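Local coordinates for pesticidal crystal protein Cry2Aa (Bacillus thuringiensis serovar kurstaki, PDB 1I5P) that kills dipteran and lepidopteran larvae by binding to their midgut epithelial cells and promoting colloid-osmotic lysis, at residues Tyr543-Ile557 with Asn612-Pro626. Sequence-based numbering, arbitrary orientation.
Sequences YNLYLRVSSIGNSTI and NSGTPFDLMNIMFVP
Arg548 and the Met620-Asn621 pair form a classic beta bulge in the antiparallel pairing of strands 543-550 and 617-626. The carbonyl oxygen of Arg548 accepts two backbone bonds, from Met620 N at 2.8 Å and Asn621 N at 3.1 Å, and the register slips by one residue before Val549 pairs with Leu619. On the face carrying Leu545, Leu547 and Val549, the CD1 methyl of Leu545 lies over one face of the Phe624 ring, 3.9 Å from its centroid, a CH-pi contact. Farther along, Phe617, its CG anti to the backbone N (chi1 178°), brings CZ within 3.5 Å of Val549 CB, while Ser555 OG meets the ring edge in plane. The other face holds Met623, whose CE reaches Arg548 CB at 3.6 Å. The Arg548 guanidinium is fixed by a salt bridge to Asp589, a hydrogen bond to Ser260 O and a cation-pi contact with Phe587. Past strand 543-550, Asn554 N in the connecting loop donates to Ser613 OG (2.9 Å), and Thr556 OG1, in the next strand, donates to an in-plane lone pair of Asn612 OD1 (2.8 Å). Strand 585-597 pairs with the other edge of 543-550. The face with Leu545 and Ile622 packs on Leu605 of strand 602-610, which belongs to the second sheet of this C-terminal jelly-roll sandwich.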
loop_
_atom_site.group_PDB
_atom_site.type_symbol
_atom_site.label_atom_id
_atom_site.label_comp_id
_atom_site.label_asym_id
_atom_site.label_seq_id
_atom_site.Cartn_x
_atom_site.Cartn_y
_atom_site.Cartn_z
ATOM N N TYR A 543 9.339 24.082 1.317
ATOM C CA TYR A 543 9.953 22.763 1.279
ATOM C C TYR A 543 10.839 22.584 0.065
ATOM O O TYR A 543 10.716 23.308 -0.925
ATOM C CB TYR A 543 8.882 21.665 1.204
ATOM C CG TYR A 543 7.880 21.607 2.337
ATOM C CD1 TYR A 543 6.729 22.394 2.321
ATOM C CD2 TYR A 543 8.068 20.734 3.414
ATOM C CE1 TYR A 543 5.783 22.311 3.352
ATOM C CE2 TYR A 543 7.134 20.648 4.447
ATOM C CZ TYR A 543 5.996 21.437 4.409
ATOM O OH TYR A 543 5.086 21.356 5.445
ATOM N N ASN A 544 11.738 21.609 0.149
ATOM C CA ASN A 544 12.570 21.263 -0.994
ATOM C C ASN A 544 11.764 20.160 -1.660
ATOM O O ASN A 544 11.369 19.188 -1.011
ATOM C CB ASN A 544 13.926 20.702 -0.569
ATOM C CG ASN A 544 14.936 21.778 -0.271
ATOM O OD1 ASN A 544 15.020 22.781 -0.980
ATOM N ND2 ASN A 544 15.728 21.571 0.777
ATOM N N LEU A 545 11.488 20.331 -2.943
ATOM C CA LEU A 545 10.735 19.338 -3.677
ATOM C C LEU A 545 11.677 18.305 -4.264
ATOM O O LEU A 545 12.627 18.647 -4.978
ATOM C CB LEU A 545 9.930 19.989 -4.803
ATOM C CG LEU A 545 9.186 19.045 -5.753
ATOM C CD1 LEU A 545 8.090 18.300 -5.000
ATOM C CD2 LEU A 545 8.588 19.852 -6.899
ATOM N N TYR A 546 11.416 17.042 -3.942
ATOM C CA TYR A 546 12.202 15.934 -4.450
ATOM C C TYR A 546 11.284 15.049 -5.275
ATOM O O TYR A 546 10.174 14.725 -4.854
ATOM C CB TYR A 546 12.784 15.091 -3.307
ATOM C CG TYR A 546 13.922 15.725 -2.539
ATOM C CD1 TYR A 546 13.671 16.620 -1.504
ATOM C CD2 TYR A 546 15.254 15.424 -2.846
ATOM C CE1 TYR A 546 14.713 17.206 -0.784
ATOM C CE2 TYR A 546 16.305 16.005 -2.133
ATOM C CZ TYR A 546 16.027 16.895 -1.103
ATOM O OH TYR A 546 17.064 17.475 -0.407
ATOM N N LEU A 547 11.736 14.667 -6.458
ATOM C CA LEU A 547 10.943 13.779 -7.289
ATOM C C LEU A 547 11.689 12.466 -7.379
ATOM O O LEU A 547 12.842 12.429 -7.812
ATOM C CB LEU A 547 10.735 14.356 -8.695
ATOM C CG LEU A 547 9.889 15.633 -8.800
ATOM C CD1 LEU A 547 9.627 15.947 -10.261
ATOM C CD2 LEU A 547 8.569 15.457 -8.062
ATOM N N ARG A 548 11.044 11.399 -6.920
ATOM C CA ARG A 548 11.638 10.075 -6.996
ATOM C C ARG A 548 11.242 9.572 -8.374
ATOM O O ARG A 548 10.058 9.432 -8.679
ATOM C CB ARG A 548 11.089 9.148 -5.904
ATOM C CG ARG A 548 11.571 7.706 -6.038
ATOM C CD ARG A 548 11.449 6.921 -4.735
ATOM N NE ARG A 548 12.397 7.380 -3.722
ATOM C CZ ARG A 548 12.598 6.781 -2.551
ATOM N NH1 ARG A 548 11.918 5.687 -2.235
ATOM N NH2 ARG A 548 13.484 7.273 -1.694
ATOM N N VAL A 549 12.237 9.320 -9.215
ATOM C CA VAL A 549 11.962 8.873 -10.569
ATOM C C VAL A 549 12.948 7.832 -11.055
ATOM O O VAL A 549 14.019 7.638 -10.472
ATOM C CB VAL A 549 12.016 10.057 -11.569
ATOM C CG1 VAL A 549 11.308 11.274 -10.988
ATOM C CG2 VAL A 549 13.472 10.393 -11.898
ATOM N N SER A 550 12.574 7.175 -12.146
ATOM C CA SER A 550 13.425 6.179 -12.774
ATOM C C SER A 550 13.449 6.523 -14.256
ATOM O O SER A 550 12.402 6.748 -14.862
ATOM C CB SER A 550 12.867 4.770 -12.576
ATOM O OG SER A 550 13.694 3.816 -13.224
ATOM N N SER A 551 14.642 6.573 -14.833
ATOM C CA SER A 551 14.775 6.902 -16.243
ATOM C C SER A 551 15.936 6.122 -16.849
ATOM O O SER A 551 17.093 6.534 -16.750
ATOM C CB SER A 551 15.009 8.410 -16.402
ATOM O OG SER A 551 15.066 8.785 -17.768
ATOM N N ILE A 552 15.624 4.983 -17.458
ATOM C CA ILE A 552 16.656 4.170 -18.084
ATOM C C ILE A 552 16.883 4.771 -19.462
ATOM O O ILE A 552 16.523 4.197 -20.487
ATOM C CB ILE A 552 16.220 2.705 -18.214
ATOM C CG1 ILE A 552 15.550 2.246 -16.916
ATOM C CG2 ILE A 552 17.431 1.836 -18.525
ATOM C CD1 ILE A 552 16.410 2.431 -15.677
ATOM N N GLY A 553 17.476 5.957 -19.449
ATOM C CA GLY A 553 17.748 6.704 -20.659
ATOM C C GLY A 553 17.675 8.155 -20.238
ATOM O O GLY A 553 17.457 8.438 -19.059
ATOM N N ASN A 554 17.857 9.080 -21.174
ATOM C CA ASN A 554 17.797 10.493 -20.833
ATOM C C ASN A 554 16.395 11.065 -20.917
ATOM O O ASN A 554 15.597 10.687 -21.776
ATOM C CB ASN A 554 18.720 11.311 -21.729
ATOM C CG ASN A 554 20.173 11.170 -21.350
ATOM O OD1 ASN A 554 20.537 11.286 -20.181
ATOM N ND2 ASN A 554 21.018 10.928 -22.345
ATOM N N SER A 555 16.115 11.984 -20.004
ATOM C CA SER A 555 14.827 12.641 -19.941
ATOM C C SER A 555 15.014 14.028 -19.341
ATOM O O SER A 555 16.039 14.311 -18.716
ATOM C CB SER A 555 13.855 11.815 -19.092
ATOM O OG SER A 555 14.406 11.522 -17.820
ATOM N N THR A 556 14.031 14.896 -19.545
ATOM C CA THR A 556 14.099 16.249 -19.015
ATOM C C THR A 556 12.843 16.536 -18.207
ATOM O O THR A 556 11.724 16.315 -18.675
ATOM C CB THR A 556 14.213 17.288 -20.145
ATOM O OG1 THR A 556 15.385 17.015 -20.923
ATOM C CG2 THR A 556 14.312 18.700 -19.567
ATOM N N ILE A 557 13.034 17.030 -16.990
ATOM C CA ILE A 557 11.914 17.341 -16.119
ATOM C C ILE A 557 11.707 18.845 -15.985
ATOM O O ILE A 557 12.643 19.588 -15.697
ATOM C CB ILE A 557 12.124 16.754 -14.706
ATOM C CG1 ILE A 557 12.397 15.252 -14.788
ATOM C CG2 ILE A 557 10.882 16.989 -13.858
ATOM C CD1 ILE A 557 12.731 14.622 -13.454
ATOM N N ASN A 612 13.751 12.423 -23.910
ATOM C CA ASN A 612 14.838 12.623 -24.851
ATOM C C ASN A 612 15.226 11.334 -25.569
ATOM O O ASN A 612 15.213 11.277 -26.801
ATOM C CB ASN A 612 16.052 13.205 -24.125
ATOM C CG ASN A 612 15.727 14.499 -23.398
ATOM O OD1 ASN A 612 15.651 14.531 -22.172
ATOM N ND2 ASN A 612 15.527 15.570 -24.154
ATOM N N SER A 613 15.561 10.298 -24.805
ATOM C CA SER A 613 15.962 9.023 -25.390
ATOM C C SER A 613 14.813 8.208 -25.985
ATOM O O SER A 613 15.044 7.221 -26.680
ATOM C CB SER A 613 16.698 8.179 -24.348
ATOM O OG SER A 613 17.954 8.748 -24.021
ATOM N N GLY A 614 13.578 8.612 -25.722
ATOM C CA GLY A 614 12.454 7.865 -26.254
ATOM C C GLY A 614 12.046 6.752 -25.304
ATOM O O GLY A 614 10.974 6.158 -25.446
ATOM N N THR A 615 12.912 6.458 -24.338
ATOM C CA THR A 615 12.626 5.430 -23.343
ATOM C C THR A 615 11.605 5.968 -22.343
ATOM O O THR A 615 11.572 7.167 -22.062
ATOM C CB THR A 615 13.895 5.021 -22.585
ATOM O OG1 THR A 615 14.687 6.185 -22.325
ATOM C CG2 THR A 615 14.705 4.030 -23.401
ATOM N N PRO A 616 10.768 5.082 -21.784
ATOM C CA PRO A 616 9.738 5.467 -20.816
ATOM C C PRO A 616 10.317 6.150 -19.593
ATOM O O PRO A 616 11.496 5.996 -19.285
ATOM C CB PRO A 616 9.074 4.136 -20.471
ATOM C CG PRO A 616 9.287 3.325 -21.720
ATOM C CD PRO A 616 10.732 3.630 -22.007
ATOM N N PHE A 617 9.474 6.911 -18.905
ATOM C CA PHE A 617 9.876 7.616 -17.695
ATOM C C PHE A 617 8.933 7.198 -16.574
ATOM O O PHE A 617 7.717 7.160 -16.757
ATOM C CB PHE A 617 9.790 9.130 -17.913
ATOM C CG PHE A 617 10.141 9.954 -16.699
ATOM C CD1 PHE A 617 11.399 10.538 -16.581
ATOM C CD2 PHE A 617 9.200 10.181 -15.691
ATOM C CE1 PHE A 617 11.718 11.338 -15.489
ATOM C CE2 PHE A 617 9.509 10.982 -14.592
ATOM C CZ PHE A 617 10.771 11.562 -14.492
ATOM N N ASP A 618 9.494 6.876 -15.416
ATOM C CA ASP A 618 8.686 6.480 -14.267
ATOM C C ASP A 618 8.666 7.570 -13.205
ATOM O O ASP A 618 9.695 7.882 -12.611
ATOM C CB ASP A 618 9.233 5.198 -13.629
ATOM C CG ASP A 618 8.717 3.934 -14.302
ATOM O OD1 ASP A 618 7.579 3.514 -14.006
ATOM O OD2 ASP A 618 9.454 3.361 -15.128
ATOM N N LEU A 619 7.493 8.153 -12.975
ATOM C CA LEU A 619 7.338 9.168 -11.937
ATOM C C LEU A 619 6.919 8.290 -10.756
ATOM O O LEU A 619 5.786 7.803 -10.715
ATOM C CB LEU A 619 6.206 10.137 -12.286
ATOM C CG LEU A 619 6.355 11.615 -11.906
ATOM C CD1 LEU A 619 4.972 12.164 -11.600
ATOM C CD2 LEU A 619 7.278 11.803 -10.710
ATOM N N MET A 620 7.831 8.088 -9.809
ATOM C CA MET A 620 7.568 7.210 -8.670
ATOM C C MET A 620 7.032 7.820 -7.379
ATOM O O MET A 620 6.160 7.228 -6.735
ATOM C CB MET A 620 8.827 6.393 -8.394
ATOM C CG MET A 620 9.243 5.571 -9.610
ATOM S SD MET A 620 10.859 4.835 -9.445
ATOM C CE MET A 620 10.460 3.495 -8.312
ATOM N N ASN A 621 7.558 8.975 -6.978
ATOM C CA ASN A 621 7.069 9.629 -5.770
ATOM C C ASN A 621 7.327 11.124 -5.809
ATOM O O ASN A 621 8.263 11.600 -6.452
ATOM C CB ASN A 621 7.713 9.044 -4.507
ATOM C CG ASN A 621 6.777 9.101 -3.290
ATOM O OD1 ASN A 621 5.805 9.864 -3.266
ATOM N ND2 ASN A 621 7.075 8.290 -2.275
ATOM N N ILE A 622 6.475 11.855 -5.104
ATOM C CA ILE A 622 6.575 13.299 -5.013
ATOM C C ILE A 622 6.715 13.572 -3.527
ATOM O O ILE A 622 5.805 13.279 -2.748
ATOM C CB ILE A 622 5.288 13.976 -5.554
ATOM C CG1 ILE A 622 5.079 13.590 -7.021
ATOM C CG2 ILE A 622 5.385 15.494 -5.412
ATOM C CD1 ILE A 622 3.676 13.902 -7.548
ATOM N N MET A 623 7.849 14.119 -3.119
ATOM C CA MET A 623 8.036 14.383 -1.704
ATOM C C MET A 623 8.535 15.771 -1.365
ATOM O O MET A 623 9.512 16.257 -1.940
ATOM C CB MET A 623 8.968 13.342 -1.084
ATOM C CG MET A 623 10.190 13.063 -1.901
ATOM S SD MET A 623 10.045 11.504 -2.770
ATOM C CE MET A 623 11.782 11.103 -2.923
ATOM N N PHE A 624 7.832 16.404 -0.429
ATOM C CA PHE A 624 8.180 17.734 0.049
ATOM C C PHE A 624 8.888 17.528 1.379
ATOM O O PHE A 624 8.329 16.945 2.314
ATOM C CB PHE A 624 6.927 18.588 0.237
ATOM C CG PHE A 624 6.154 18.808 -1.031
ATOM C CD1 PHE A 624 5.325 17.817 -1.531
ATOM C CD2 PHE A 624 6.282 19.997 -1.742
ATOM C CE1 PHE A 624 4.629 18.001 -2.722
ATOM C CE2 PHE A 624 5.586 20.191 -2.944
ATOM C CZ PHE A 624 4.761 19.187 -3.429
ATOM N N VAL A 625 10.123 18.003 1.451
ATOM C CA VAL A 625 10.929 17.845 2.646
ATOM C C VAL A 625 11.330 19.206 3.211
ATOM O O VAL A 625 11.646 20.127 2.458
ATOM C CB VAL A 625 12.196 17.023 2.305
ATOM C CG1 VAL A 625 13.015 16.762 3.555
ATOM C CG2 VAL A 625 11.780 15.709 1.637
ATOM N N PRO A 626 11.305 19.354 4.546
ATOM C CA PRO A 626 11.687 20.632 5.143
ATOM C C PRO A 626 13.050 21.020 4.598
ATOM O O PRO A 626 13.972 20.198 4.552
ATOM C CB PRO A 626 11.688 20.313 6.629
ATOM C CG PRO A 626 10.512 19.376 6.729
ATOM C CD PRO A 626 10.812 18.430 5.581
HETATM O O HOH W 1 15.871 18.867 2.108
HETATM O O HOH W 2 12.199 3.337 -15.244
HETATM O O HOH W 3 13.047 4.290 -17.978
HETATM O O HOH W 4 13.652 9.056 -22.429
#